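Local coordinates for DNA repair protein PprA (Deinococcus deserti, PDB 6MC8) that binds DNA and takes part in the repair of radiation-induced DNA damage, and is linked to genome segregation and filament formation, at residues A[77-81]-A[257-263]. The protein carries 2 engineered substitutions. Numbering follows the deposited sequence.
Sequences HDRWG and FAVSSAV
The last turn of helix 62-80 is docked onto the chain leading into strand 261-267, in a buried contact near the centre of the chain that pairs hydrogen bonding to the last carbonyls of a helix with aromatic packing. The carbonyl of Arg-79 is gripped twice: Ser-260 N lies 2.8 Å from Arg-79 O, almost in line with the C=O bond, while Ser-261 N reaches the same oxygen from above the carbonyl plane at 3.0 Å. Ser-260 OG, set between its backbone N and carbonyl carbon (chi1 68°), donates to Trp-80 O (2.7 Å) from above that carbonyl's plane. Gly-81 is the first residue to leave helical geometry, with positive phi; a CB here would run into Ser-260 OG and Ser-261 OG. Toward the start of segment 257-263, Phe-257 CD1 sits over one face of the Trp-80 indole, 3.6 Å from Trp-80 CE2; the indole's six-membered ring and the phenyl ring lie oblique, planes at 37°, and Phe-257 CB makes a CH-pi contact with the five-membered ring. Replacing Trp-80 with an alanine would probably leave Phe-257 without its aromatic partner. At the other end, Val-263 CG2 packs 3.8 Å from Asp-78 CB, and Asp-78 forms a salt bridge with Arg-265. Leu-42 of helix 35-43 touches the side chains of both Trp-80 and Phe-257, whereas helix 274-304 packs against Val-259 and strand 189-195 adjoins Ser-260 and Val-263.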
loop_
_atom_site.group_PDB
_atom_site.type_symbol
_atom_site.label_atom_id
_atom_site.label_comp_id
_atom_site.label_asym_id
_atom_site.label_seq_id
_atom_site.Cartn_x
_atom_site.Cartn_y
_atom_site.Cartn_z
ATOM N N HIS A 77 -3.592 -20.869 -12.838
ATOM C CA HIS A 77 -4.629 -19.874 -12.591
ATOM C C HIS A 77 -4.281 -18.522 -13.195
ATOM O O HIS A 77 -5.175 -17.709 -13.449
ATOM C CB HIS A 77 -4.910 -19.731 -11.099
ATOM C CG HIS A 77 -5.845 -20.762 -10.562
ATOM N ND1 HIS A 77 -7.184 -20.769 -10.877
ATOM C CD2 HIS A 77 -5.651 -21.799 -9.718
ATOM C CE1 HIS A 77 -7.772 -21.776 -10.263
ATOM N NE2 HIS A 77 -6.864 -22.416 -9.550
ATOM N N ASP A 78 -2.994 -18.261 -13.433
ATOM C CA ASP A 78 -2.611 -17.050 -14.150
ATOM C C ASP A 78 -3.052 -17.118 -15.603
ATOM O O ASP A 78 -3.256 -16.088 -16.250
ATOM C CB ASP A 78 -1.099 -16.841 -14.078
ATOM C CG ASP A 78 -0.627 -16.455 -12.704
ATOM O OD1 ASP A 78 -1.395 -15.816 -11.965
ATOM O OD2 ASP A 78 0.518 -16.792 -12.361
ATOM N N ARG A 79 -3.216 -18.327 -16.124
ATOM C CA ARG A 79 -3.505 -18.531 -17.528
ATOM C C ARG A 79 -4.954 -18.916 -17.782
ATOM O O ARG A 79 -5.497 -18.574 -18.834
ATOM C CB ARG A 79 -2.549 -19.585 -18.071
ATOM C CG ARG A 79 -1.133 -19.079 -18.051
ATOM C CD ARG A 79 -0.154 -20.134 -18.422
ATOM N NE ARG A 79 1.194 -19.597 -18.526
ATOM C CZ ARG A 79 2.253 -20.312 -18.872
ATOM N NH1 ARG A 79 2.120 -21.597 -19.153
ATOM N NH2 ARG A 79 3.440 -19.739 -18.945
ATOM N N TRP A 80 -5.589 -19.599 -16.830
ATOM C CA TRP A 80 -7.021 -19.859 -16.921
ATOM C C TRP A 80 -7.832 -18.571 -16.870
ATOM O O TRP A 80 -8.874 -18.472 -17.523
ATOM C CB TRP A 80 -7.432 -20.807 -15.800
ATOM C CG TRP A 80 -7.007 -22.215 -16.027
ATOM C CD1 TRP A 80 -6.709 -22.795 -17.217
ATOM C CD2 TRP A 80 -6.749 -23.200 -15.026
ATOM N NE1 TRP A 80 -6.332 -24.097 -17.029
ATOM C CE2 TRP A 80 -6.340 -24.369 -15.688
ATOM C CE3 TRP A 80 -6.841 -23.213 -13.633
ATOM C CZ2 TRP A 80 -6.028 -25.538 -15.007
ATOM C CZ3 TRP A 80 -6.529 -24.372 -12.961
ATOM C CH2 TRP A 80 -6.127 -25.520 -13.646
ATOM N N GLY A 81 -7.358 -17.576 -16.122
ATOM C CA GLY A 81 -7.947 -16.252 -16.108
ATOM C C GLY A 81 -9.332 -16.187 -15.506
ATOM O O GLY A 81 -10.230 -15.547 -16.058
ATOM N N PHE A 257 -11.614 -26.239 -18.915
ATOM C CA PHE A 257 -10.589 -25.253 -18.619
ATOM C C PHE A 257 -9.993 -24.755 -19.924
ATOM O O PHE A 257 -9.674 -25.547 -20.810
ATOM C CB PHE A 257 -9.491 -25.840 -17.726
ATOM C CG PHE A 257 -9.916 -26.060 -16.308
ATOM C CD1 PHE A 257 -9.813 -25.041 -15.382
ATOM C CD2 PHE A 257 -10.433 -27.278 -15.903
ATOM C CE1 PHE A 257 -10.201 -25.234 -14.080
ATOM C CE2 PHE A 257 -10.834 -27.472 -14.604
ATOM C CZ PHE A 257 -10.711 -26.451 -13.690
ATOM N N ALA A 258 -9.850 -23.439 -20.036
ATOM C CA ALA A 258 -9.261 -22.826 -21.212
ATOM C C ALA A 258 -8.307 -21.722 -20.782
ATOM O O ALA A 258 -8.415 -21.177 -19.685
ATOM C CB ALA A 258 -10.333 -22.268 -22.152
ATOM N N VAL A 259 -7.371 -21.399 -21.669
ATOM C CA VAL A 259 -6.433 -20.304 -21.450
ATOM C C VAL A 259 -7.073 -19.002 -21.902
ATOM O O VAL A 259 -7.497 -18.874 -23.053
ATOM C CB VAL A 259 -5.111 -20.548 -22.194
ATOM C CG1 VAL A 259 -4.233 -19.314 -22.145
ATOM C CG2 VAL A 259 -4.379 -21.696 -21.581
ATOM N N SER A 260 -7.137 -18.031 -20.994
ATOM C CA SER A 260 -7.639 -16.709 -21.323
ATOM C C SER A 260 -6.723 -15.572 -20.900
ATOM O O SER A 260 -6.928 -14.444 -21.355
ATOM C CB SER A 260 -9.026 -16.484 -20.700
ATOM O OG SER A 260 -8.954 -16.417 -19.294
ATOM N N SER A 261 -5.719 -15.820 -20.065
ATOM C CA SER A 261 -4.847 -14.754 -19.607
ATOM C C SER A 261 -3.394 -15.206 -19.639
ATOM O O SER A 261 -3.082 -16.361 -19.928
ATOM C CB SER A 261 -5.217 -14.281 -18.196
ATOM O OG SER A 261 -6.480 -13.653 -18.179
ATOM N N ALA A 262 -2.510 -14.254 -19.363
ATOM C CA ALA A 262 -1.090 -14.490 -19.169
ATOM C C ALA A 262 -0.544 -13.373 -18.297
ATOM O O ALA A 262 -0.800 -12.196 -18.558
ATOM C CB ALA A 262 -0.333 -14.552 -20.498
ATOM N N VAL A 263 0.195 -13.742 -17.255
ATOM C CA VAL A 263 0.675 -12.798 -16.255
ATOM C C VAL A 263 2.198 -12.817 -16.240
ATOM O O VAL A 263 2.812 -13.887 -16.176
ATOM C CB VAL A 263 0.106 -13.128 -14.859
ATOM C CG1 VAL A 263 0.615 -12.150 -13.819
ATOM C CG2 VAL A 263 -1.409 -13.135 -14.883
HETATM O O HOH W 1 2.276 -16.021 -15.005
#